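Local coordinates for Endoglucanase(Endo-1,4-beta-glucanase)protein (Pseudomonas stutzeri, PDB 6R2J) that binds cellobiose and, as a family 5 glycoside hydrolase, probably cleaves internal beta-1,4-glucosidic bonds of cellulose, at residues Ile55-Ile60 with Val94-His99; Tyr38-His43 with Leu80-Asp85; Leu171-Gly176 with Arg200-Ala205. All coordinates share one frame; numbering follows the deposited sequence.

Contact 1 (Ile55-Ile60 with Val94-His99)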
loop_
_atom_site.group_PDB
_atom_site.type_symbol
_atom_site.label_atom_id
_atom_site.label_comp_id
_atom_site.label_asym_id
_atom_site.label_seq_id
_atom_site.Cartn_x
_atom_site.Cartn_y
_atom_site.Cartn_z
ATOM N N ILE A 55 3.455 -8.061 -0.169
ATOM C CA ILE A 55 3.920 -7.086 -1.139
ATOM C C ILE A 55 2.764 -6.146 -1.469
ATOM O O ILE A 55 1.649 -6.590 -1.761
ATOM C CB ILE A 55 4.410 -7.769 -2.430
ATOM C CG1 ILE A 55 5.519 -8.773 -2.107
ATOM C CG2 ILE A 55 4.852 -6.721 -3.457
ATOM C CD1 ILE A 55 6.849 -8.140 -1.808
ATOM N N ARG A 56 3.037 -4.846 -1.426
ATOM C CA ARG A 56 2.140 -3.832 -1.954
ATOM C C ARG A 56 2.735 -3.340 -3.265
ATOM O O ARG A 56 3.912 -2.963 -3.317
ATOM C CB ARG A 56 1.942 -2.667 -0.978
ATOM C CG ARG A 56 1.043 -1.528 -1.576
ATOM C CD ARG A 56 0.723 -0.580 -0.471
ATOM N NE ARG A 56 -0.141 0.567 -0.755
ATOM C CZ ARG A 56 0.278 1.801 -1.002
ATOM N NH1 ARG A 56 1.574 2.079 -1.083
ATOM N NH2 ARG A 56 -0.613 2.771 -1.136
ATOM N N PHE A 57 1.944 -3.362 -4.327
ATOM C CA PHE A 57 2.484 -3.051 -5.648
ATOM C C PHE A 57 1.753 -1.901 -6.319
ATOM O O PHE A 57 0.661 -2.107 -6.883
ATOM C CB PHE A 57 2.467 -4.284 -6.544
ATOM C CG PHE A 57 3.212 -4.074 -7.821
ATOM C CD1 PHE A 57 4.598 -4.071 -7.816
ATOM C CD2 PHE A 57 2.551 -3.808 -9.001
ATOM C CE1 PHE A 57 5.340 -3.858 -8.978
ATOM C CE2 PHE A 57 3.292 -3.553 -10.174
ATOM C CZ PHE A 57 4.680 -3.603 -10.158
ATOM N N PRO A 58 2.328 -0.683 -6.317
ATOM C CA PRO A 58 1.688 0.446 -7.019
ATOM C C PRO A 58 1.726 0.326 -8.550
ATOM O O PRO A 58 2.718 -0.107 -9.154
ATOM C CB PRO A 58 2.477 1.677 -6.532
ATOM C CG PRO A 58 3.193 1.223 -5.266
ATOM C CD PRO A 58 3.465 -0.252 -5.465
ATOM N N PHE A 59 0.622 0.746 -9.169
ATOM C CA PHE A 59 0.481 0.948 -10.597
ATOM C C PHE A 59 -0.397 2.188 -10.737
ATOM O O PHE A 59 -0.996 2.680 -9.754
ATOM C CB PHE A 59 -0.074 -0.324 -11.230
ATOM C CG PHE A 59 -1.515 -0.541 -10.927
ATOM C CD1 PHE A 59 -1.896 -1.103 -9.728
ATOM C CD2 PHE A 59 -2.500 -0.088 -11.810
ATOM C CE1 PHE A 59 -3.239 -1.273 -9.427
ATOM C CE2 PHE A 59 -3.829 -0.229 -11.525
ATOM C CZ PHE A 59 -4.211 -0.844 -10.343
ATOM N N ILE A 60 -0.481 2.723 -11.959
ATOM C CA ILE A 60 -1.366 3.858 -12.188
ATOM C C ILE A 60 -2.469 3.519 -13.184
ATOM O O ILE A 60 -2.285 2.754 -14.138
ATOM C CB ILE A 60 -0.642 5.186 -12.522
ATOM C CG1 ILE A 60 0.163 5.068 -13.819
ATOM C CG2 ILE A 60 0.247 5.616 -11.301
ATOM C CD1 ILE A 60 0.784 6.386 -14.249
ATOM N N VAL A 94 -0.039 -10.258 -2.981
ATOM C CA VAL A 94 0.198 -8.893 -3.428
ATOM C C VAL A 94 -1.049 -8.043 -3.239
ATOM O O VAL A 94 -2.167 -8.474 -3.531
ATOM C CB VAL A 94 0.642 -8.884 -4.910
ATOM C CG1 VAL A 94 0.788 -7.470 -5.438
ATOM C CG2 VAL A 94 1.931 -9.713 -5.070
ATOM N N ILE A 95 -0.832 -6.815 -2.788
ATOM C CA ILE A 95 -1.846 -5.771 -2.783
ATOM C C ILE A 95 -1.576 -4.910 -4.009
ATOM O O ILE A 95 -0.593 -4.166 -4.062
ATOM C CB ILE A 95 -1.804 -4.955 -1.474
ATOM C CG1 ILE A 95 -1.969 -5.903 -0.257
ATOM C CG2 ILE A 95 -2.900 -3.851 -1.394
ATOM C CD1 ILE A 95 -1.962 -5.225 1.072
ATOM N N LEU A 96 -2.464 -5.009 -4.992
ATOM C CA LEU A 96 -2.413 -4.108 -6.133
ATOM C C LEU A 96 -2.933 -2.729 -5.739
ATOM O O LEU A 96 -4.057 -2.591 -5.256
ATOM C CB LEU A 96 -3.218 -4.658 -7.306
ATOM C CG LEU A 96 -2.634 -5.948 -7.887
ATOM C CD1 LEU A 96 -3.484 -6.360 -9.079
ATOM C CD2 LEU A 96 -1.188 -5.806 -8.288
ATOM N N ASP A 97 -2.118 -1.702 -5.952
ATOM C CA ASP A 97 -2.391 -0.364 -5.443
ATOM C C ASP A 97 -2.525 0.555 -6.638
ATOM O O ASP A 97 -1.529 0.809 -7.332
ATOM C CB ASP A 97 -1.223 0.066 -4.552
ATOM C CG ASP A 97 -1.030 1.584 -4.476
ATOM O OD1 ASP A 97 -2.054 2.355 -4.533
ATOM O OD2 ASP A 97 0.207 1.947 -4.442
ATOM N N MET A 98 -3.739 1.069 -6.877
ATOM C CA MET A 98 -3.948 2.091 -7.905
ATOM C C MET A 98 -3.443 3.417 -7.332
ATOM O O MET A 98 -4.115 4.075 -6.532
ATOM C CB MET A 98 -5.410 2.183 -8.325
ATOM C CG MET A 98 -5.665 3.316 -9.306
ATOM S SD MET A 98 -7.336 3.359 -10.019
ATOM C CE MET A 98 -7.422 1.861 -11.007
ATOM N N HIS A 99 -2.247 3.809 -7.742
ATOM C CA HIS A 99 -1.448 4.821 -7.049
ATOM C C HIS A 99 -1.767 6.223 -7.593
ATOM O O HIS A 99 -0.889 6.957 -8.083
ATOM C CB HIS A 99 0.012 4.464 -7.269
ATOM C CG HIS A 99 0.943 4.932 -6.198
ATOM N ND1 HIS A 99 0.921 4.422 -4.921
ATOM C CD2 HIS A 99 1.958 5.829 -6.229
ATOM C CE1 HIS A 99 1.874 4.996 -4.208
ATOM N NE2 HIS A 99 2.524 5.847 -4.980
#
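Arg56 and Asp97 both hold CG anti to the backbone N; the extended Arg56 chain carries NE to Asp97, and chi4 of -99° turns the guanidinium so that it stacks on the carboxylate. The two planes are only 12° apart, and Asp97 OD2 sits over the centre of the guanidinium, 3.4 Å from Arg56 CZ. Arg56 NH2 to Asp97 OD2 is a salt bridge of 3.5 Å made by charge alone, because no N-H points at the oxygen; the N-H groups go to Asn143, Asn17, Asp140, Glu175 and Glu252. Asp97 OD2 instead offers its syn lone pair to His99 ND1 at 2.6 Å, tilted 27° from the imidazole plane. Pro58 fills in beside this pair: its CB lies over one face of the His99 ring, 3.5 Å from His99 ND1, and approaches Asp97 OD2 to 3.1 Å. On the other face of the sheet, Phe59 has CG between its backbone N and carbonyl carbon, and its ring reaches across strand 94-98, with Met98 CA over one face and Leu96 CB 4.0 Å from Phe59 CE1. Five backbone bonds join these parallel strands of the TIM barrel in the usual alternation, from Ile95 N to Ile55 O through His99 N to Phe59 O at 2.6 Å. The chemistry is that of a buried cation whose N-H groups serve other partners, which probably set its orientation, while Asp97 is likely to add charge compensation over one face; the bond to His99 ND1 would probably restrain the imidazole's rotation.

Contact 2 (Tyr38-His43 with Leu80-Asp85)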
loop_
_atom_site.group_PDB
_atom_site.type_symbol
_atom_site.label_atom_id
_atom_site.label_comp_id
_atom_site.label_asym_id
_atom_site.label_seq_id
_atom_site.Cartn_x
_atom_site.Cartn_y
_atom_site.Cartn_z
ATOM N N TYR A 38 8.904 -2.740 -13.996
ATOM C CA TYR A 38 8.318 -3.888 -13.329
ATOM C C TYR A 38 9.403 -4.814 -12.766
ATOM O O TYR A 38 10.494 -4.942 -13.323
ATOM C CB TYR A 38 7.424 -4.634 -14.329
ATOM C CG TYR A 38 6.004 -4.097 -14.326
ATOM C CD1 TYR A 38 5.689 -2.909 -14.941
ATOM C CD2 TYR A 38 4.986 -4.776 -13.670
ATOM C CE1 TYR A 38 4.389 -2.423 -14.929
ATOM C CE2 TYR A 38 3.684 -4.296 -13.638
ATOM C CZ TYR A 38 3.378 -3.129 -14.273
ATOM O OH TYR A 38 2.076 -2.661 -14.225
ATOM N N PRO A 39 9.136 -5.411 -11.614
ATOM C CA PRO A 39 10.139 -6.256 -10.981
ATOM C C PRO A 39 10.278 -7.586 -11.716
ATOM O O PRO A 39 9.442 -7.982 -12.539
ATOM C CB PRO A 39 9.595 -6.438 -9.558
ATOM C CG PRO A 39 8.078 -6.287 -9.708
ATOM C CD PRO A 39 7.898 -5.280 -10.809
ATOM N N GLU A 40 11.372 -8.273 -11.385
ATOM C CA GLU A 40 11.735 -9.566 -11.934
ATOM C C GLU A 40 11.747 -10.607 -10.823
ATOM O O GLU A 40 11.600 -10.286 -9.639
ATOM C CB GLU A 40 13.108 -9.498 -12.587
ATOM C CG GLU A 40 13.153 -8.529 -13.738
ATOM C CD GLU A 40 12.359 -9.025 -14.950
ATOM O OE1 GLU A 40 11.829 -10.173 -14.925
ATOM O OE2 GLU A 40 12.296 -8.259 -15.940
ATOM N N LYS A 41 11.976 -11.866 -11.210
ATOM C CA LYS A 41 11.970 -12.947 -10.230
ATOM C C LYS A 41 12.974 -12.709 -9.105
ATOM O O LYS A 41 12.752 -13.162 -7.969
ATOM C CB LYS A 41 12.245 -14.274 -10.926
ATOM C CG LYS A 41 13.586 -14.355 -11.658
ATOM C CD LYS A 41 13.838 -15.816 -12.092
ATOM C CE LYS A 41 15.162 -15.999 -12.831
ATOM N NZ LYS A 41 15.083 -15.414 -14.205
ATOM N N LYS A 42 14.079 -12.010 -9.391
ATOM C CA LYS A 42 15.099 -11.809 -8.363
ATOM C C LYS A 42 14.539 -11.039 -7.175
ATOM O O LYS A 42 14.869 -11.331 -6.019
ATOM C CB LYS A 42 16.304 -11.082 -8.944
ATOM C CG LYS A 42 16.014 -9.625 -9.280
ATOM C CD LYS A 42 17.214 -8.930 -9.919
ATOM C CE LYS A 42 17.689 -7.733 -9.115
ATOM N NZ LYS A 42 18.854 -7.077 -9.775
ATOM N N HIS A 43 13.681 -10.054 -7.439
ATOM C CA HIS A 43 13.119 -9.254 -6.359
ATOM C C HIS A 43 12.229 -10.102 -5.460
ATOM O O HIS A 43 12.376 -10.094 -4.233
ATOM C CB HIS A 43 12.377 -8.046 -6.944
ATOM C CG HIS A 43 13.250 -7.181 -7.794
ATOM N ND1 HIS A 43 13.124 -7.106 -9.162
ATOM C CD2 HIS A 43 14.285 -6.377 -7.464
ATOM C CE1 HIS A 43 14.025 -6.265 -9.635
ATOM N NE2 HIS A 43 14.762 -5.833 -8.626
ATOM N N LEU A 80 1.088 -6.839 -14.924
ATOM C CA LEU A 80 0.569 -7.046 -13.576
ATOM C C LEU A 80 0.348 -8.531 -13.290
ATOM O O LEU A 80 0.607 -9.000 -12.176
ATOM C CB LEU A 80 -0.722 -6.253 -13.424
ATOM C CG LEU A 80 -0.605 -4.736 -13.301
ATOM C CD1 LEU A 80 -1.965 -4.038 -13.429
ATOM C CD2 LEU A 80 0.021 -4.426 -11.990
ATOM N N LYS A 81 -0.120 -9.290 -14.278
ATOM C CA LYS A 81 -0.302 -10.728 -14.086
ATOM C C LYS A 81 1.027 -11.420 -13.778
ATOM O O LYS A 81 1.102 -12.316 -12.922
ATOM C CB LYS A 81 -0.921 -11.319 -15.344
ATOM C CG LYS A 81 -0.725 -12.818 -15.454
ATOM C CD LYS A 81 -1.590 -13.566 -14.411
ATOM C CE LYS A 81 -2.808 -14.264 -15.070
ATOM N NZ LYS A 81 -3.309 -15.378 -14.212
ATOM N N LYS A 82 2.072 -11.043 -14.520
ATOM C CA LYS A 82 3.412 -11.541 -14.270
ATOM C C LYS A 82 3.813 -11.264 -12.832
ATOM O O LYS A 82 4.343 -12.144 -12.146
ATOM C CB LYS A 82 4.388 -10.881 -15.263
ATOM C CG LYS A 82 5.861 -11.105 -14.944
ATOM C CD LYS A 82 6.824 -10.538 -15.999
ATOM C CE LYS A 82 8.274 -10.731 -15.530
ATOM N NZ LYS A 82 9.308 -10.076 -16.400
ATOM N N THR A 83 3.563 -10.031 -12.361
ATOM C CA THR A 83 3.896 -9.643 -10.990
ATOM C C THR A 83 3.199 -10.566 -9.998
ATOM O O THR A 83 3.824 -11.076 -9.059
ATOM C CB THR A 83 3.495 -8.177 -10.781
ATOM O OG1 THR A 83 4.300 -7.360 -11.664
ATOM C CG2 THR A 83 3.666 -7.755 -9.325
ATOM N N LEU A 84 1.892 -10.779 -10.192
ATOM C CA LEU A 84 1.151 -11.676 -9.312
ATOM C C LEU A 84 1.663 -13.102 -9.436
ATOM O O LEU A 84 1.724 -13.827 -8.439
ATOM C CB LEU A 84 -0.336 -11.638 -9.646
ATOM C CG LEU A 84 -1.123 -10.336 -9.563
ATOM C CD1 LEU A 84 -2.550 -10.472 -10.102
ATOM C CD2 LEU A 84 -1.125 -9.875 -8.110
ATOM N N ASP A 85 2.033 -13.522 -10.652
ATOM C CA ASP A 85 2.545 -14.881 -10.843
ATOM C C ASP A 85 3.838 -15.093 -10.077
ATOM O O ASP A 85 4.038 -16.128 -9.430
ATOM C CB ASP A 85 2.822 -15.133 -12.321
ATOM C CG ASP A 85 1.570 -15.362 -13.132
ATOM O OD1 ASP A 85 0.540 -15.800 -12.546
ATOM O OD2 ASP A 85 1.640 -15.093 -14.363
HETATM O O HOH W 1 6.735 -8.451 -12.366
HETATM O O HOH W 2 9.337 -7.531 -15.345
#
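Tyr38, Pro39 and Glu40, in the loop that runs into helix 41-49, meet Leu80, Lys82 and Thr83 of helix 74-89 in a mixed polar and apolar contact on the outside of the barrel. Toward the solvent, the extended Lys82 chain carries NZ to Glu40 OE1, a hydrogen-bonded salt bridge of 2.9 Å. The ammonium comes in on the syn side of the oxygen, 34° out of the carboxylate plane. Glu40 is also the N-cap of helix 41-49, and its N donates to His43 ND1 at 3.1 Å in the plane of that ring. Two waters bridge the polar part: one joins Pro39 O to Thr83 OG1, and the other accepts from Lys82 NZ at 2.8 Å and lies within bonding distance of Pro39 O. Thr83 has OG1 anti to its carbonyl carbon (chi1 -64°), which sets the hydroxyl at the edge of the Tyr38 ring, 3.3 Å from Tyr38 CD2; it also bonds Leu79 O. Deeper in, Leu80 CD2 packs 3.5 Å from Tyr38 OH, whose hydrogen-bond partner is Gln76. Beneath lies strand 54-59, whose Phe57 touches Tyr38, Pro39, Leu80 and Thr83, while Leu80 continues to Leu96 of strand 93-98 and Phe130 of helix 116-130.

Contact 3 (Leu171-Gly176 with Arg200-Ala205)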
loop_
_atom_site.group_PDB
_atom_site.type_symbol
_atom_site.label_atom_id
_atom_site.label_comp_id
_atom_site.label_asym_id
_atom_site.label_seq_id
_atom_site.Cartn_x
_atom_site.Cartn_y
_atom_site.Cartn_z
ATOM N N LEU A 171 -9.795 -9.230 -0.663
ATOM C CA LEU A 171 -9.729 -8.084 0.233
ATOM C C LEU A 171 -9.697 -6.776 -0.556
ATOM O O LEU A 171 -9.168 -6.693 -1.666
ATOM C CB LEU A 171 -8.472 -8.159 1.101
ATOM C CG LEU A 171 -8.399 -9.363 2.037
ATOM C CD1 LEU A 171 -7.119 -9.350 2.818
ATOM C CD2 LEU A 171 -9.601 -9.402 2.954
ATOM N N ILE A 172 -10.252 -5.736 0.053
ATOM C CA ILE A 172 -10.187 -4.384 -0.494
ATOM C C ILE A 172 -9.652 -3.473 0.599
ATOM O O ILE A 172 -10.140 -3.519 1.739
ATOM C CB ILE A 172 -11.554 -3.870 -0.994
ATOM C CG1 ILE A 172 -12.055 -4.703 -2.170
ATOM C CG2 ILE A 172 -11.444 -2.333 -1.348
ATOM C CD1 ILE A 172 -13.549 -4.500 -2.471
ATOM N N PHE A 173 -8.671 -2.631 0.231
ATOM C CA PHE A 173 -7.998 -1.696 1.124
ATOM C C PHE A 173 -8.457 -0.273 0.830
ATOM O O PHE A 173 -8.377 0.210 -0.317
ATOM C CB PHE A 173 -6.484 -1.868 1.008
ATOM C CG PHE A 173 -6.033 -3.271 1.400
ATOM C CD1 PHE A 173 -6.177 -4.335 0.535
ATOM C CD2 PHE A 173 -5.493 -3.529 2.655
ATOM C CE1 PHE A 173 -5.796 -5.596 0.911
ATOM C CE2 PHE A 173 -5.081 -4.810 3.011
ATOM C CZ PHE A 173 -5.253 -5.819 2.145
ATOM N N ILE A 174 -8.954 0.376 1.879
ATOM C CA ILE A 174 -9.545 1.699 1.795
ATOM C C ILE A 174 -8.624 2.692 2.504
ATOM O O ILE A 174 -8.427 2.624 3.724
ATOM C CB ILE A 174 -10.966 1.725 2.392
ATOM C CG1 ILE A 174 -11.860 0.645 1.760
ATOM C CG2 ILE A 174 -11.602 3.139 2.224
ATOM C CD1 ILE A 174 -12.135 0.808 0.279
ATOM N N GLU A 175 -8.106 3.649 1.743
ATOM C CA GLU A 175 -7.427 4.814 2.273
ATOM C C GLU A 175 -8.406 5.980 2.484
ATOM O O GLU A 175 -9.541 5.999 1.965
ATOM C CB GLU A 175 -6.278 5.206 1.315
ATOM C CG GLU A 175 -5.292 4.042 1.149
ATOM C CD GLU A 175 -4.052 4.385 0.370
ATOM O OE1 GLU A 175 -3.506 5.475 0.598
ATOM O OE2 GLU A 175 -3.617 3.532 -0.470
ATOM N N GLY A 176 -7.959 6.943 3.294
ATOM C CA GLY A 176 -8.705 8.141 3.581
ATOM C C GLY A 176 -8.016 9.400 3.069
ATOM O O GLY A 176 -6.930 9.394 2.494
ATOM N N ARG A 200 -14.797 -7.981 3.914
ATOM C CA ARG A 200 -13.424 -8.166 3.469
ATOM C C ARG A 200 -12.822 -6.846 3.081
ATOM O O ARG A 200 -12.275 -6.668 1.992
ATOM C CB ARG A 200 -13.312 -9.187 2.363
ATOM C CG ARG A 200 -13.405 -10.617 2.879
ATOM C CD ARG A 200 -13.287 -11.534 1.664
ATOM N NE ARG A 200 -13.185 -12.952 2.046
ATOM C CZ ARG A 200 -14.172 -13.745 2.440
ATOM N NH1 ARG A 200 -15.349 -13.214 2.572
ATOM N NH2 ARG A 200 -13.921 -15.031 2.780
ATOM N N LEU A 201 -12.926 -5.892 3.996
ATOM C CA LEU A 201 -12.398 -4.546 3.818
ATOM C C LEU A 201 -11.431 -4.248 4.953
ATOM O O LEU A 201 -11.680 -4.633 6.108
ATOM C CB LEU A 201 -13.544 -3.543 3.899
ATOM C CG LEU A 201 -13.470 -2.143 3.302
ATOM C CD1 LEU A 201 -14.768 -1.911 2.603
ATOM C CD2 LEU A 201 -13.205 -1.218 4.463
ATOM N N ILE A 202 -10.345 -3.543 4.620
ATOM C CA ILE A 202 -9.352 -3.099 5.595
ATOM C C ILE A 202 -9.025 -1.642 5.289
ATOM O O ILE A 202 -8.915 -1.245 4.127
ATOM C CB ILE A 202 -8.093 -3.999 5.597
ATOM C CG1 ILE A 202 -8.532 -5.432 5.938
ATOM C CG2 ILE A 202 -7.061 -3.460 6.546
ATOM C CD1 ILE A 202 -7.503 -6.524 5.538
ATOM N N TYR A 203 -8.861 -0.854 6.346
ATOM C CA TYR A 203 -8.542 0.565 6.235
ATOM C C TYR A 203 -7.046 0.739 6.353
ATOM O O TYR A 203 -6.366 -0.021 7.038
ATOM C CB TYR A 203 -9.266 1.382 7.285
ATOM C CG TYR A 203 -10.737 1.392 7.001
ATOM C CD1 TYR A 203 -11.552 0.382 7.496
ATOM C CD2 TYR A 203 -11.308 2.378 6.185
ATOM C CE1 TYR A 203 -12.901 0.369 7.235
ATOM C CE2 TYR A 203 -12.673 2.389 5.934
ATOM C CZ TYR A 203 -13.467 1.378 6.461
ATOM O OH TYR A 203 -14.830 1.354 6.234
ATOM N N GLU A 204 -6.528 1.709 5.631
ATOM C CA GLU A 204 -5.099 1.770 5.392
ATOM C C GLU A 204 -4.681 3.222 5.445
ATOM O O GLU A 204 -5.238 4.054 4.721
ATOM C CB GLU A 204 -4.711 1.257 4.005
ATOM C CG GLU A 204 -3.310 1.733 3.617
ATOM C CD GLU A 204 -2.894 1.258 2.219
ATOM O OE1 GLU A 204 -3.694 0.569 1.524
ATOM O OE2 GLU A 204 -1.768 1.597 1.813
ATOM N N ALA A 205 -3.657 3.492 6.254
ATOM C CA ALA A 205 -3.049 4.803 6.409
ATOM C C ALA A 205 -1.553 4.680 6.154
ATOM O O ALA A 205 -0.979 3.580 6.177
ATOM C CB ALA A 205 -3.237 5.374 7.823
#
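Leu171 opens the first strand with its two methyls on different partners: CD2 lies 3.8 Å from Arg200 CB, and CD1 meets Ile202 CD1. Ile172 then starts the parallel ladder between these adjacent TIM-barrel strands, its N donating to Arg200 O at 3.0 Å and its O accepting from Ile202 N. Phe173 runs side by side with Ile202, Phe173 CE2 lying 3.9 Å from Ile202 CD1. Ile174 shares with Ile172 the face against helix 152-166, and fits between two neighbours: Ile174 CG1 is 3.5 Å from Leu201 CD2, and its CB lies against Tyr203 CD2. Its N donates to Ile202 O, and Glu204 N reaches Ile174 O at 2.8 Å from 37° above the carbonyl plane. Glu175, on the face opposite Ile174, lies beside Glu204, which keeps CG anti to its backbone N (chi1 162°); the side chains point the same way, Glu175 OE2 3.5 Å from Glu204 OE2, with carboxylate planes 32° apart. An alanine in place of Glu204 would probably leave His206 NE2 without its carboxylate partner and open a gap beside Glu175 CG and Phe173 CB. If both glutamates are ionised they would be expected to repel; Arg56 NH2 and Glu144 N on Glu175, and His206 NE2 on Glu204, probably offset this, so the pair is likely to depend on this network.

Contact 1 touches both of the others. On the outer side of the sheet its Phe57 packs into contact 2, with Phe57 CE2 3.6 Å from Tyr38 CE2 and Phe57 CE1 3.5 Å from Pro39 CD. Into the barrel its Arg56 reaches contact 3 through a salt bridge of 3.2 Å from Arg56 NH2 to Glu175 OE2, while Ile95 CD1 packs against Phe173 CZ. Contacts 2 and 3 do not touch; their centres stand about 23 Å apart, on opposite sides of the chain's centre. A bound glucose unit is about 8 Å from the His99 side chain and about 7 Å from that of Glu175, and Glu144, whose N bonds Glu175 OE1, lines the sugar pocket.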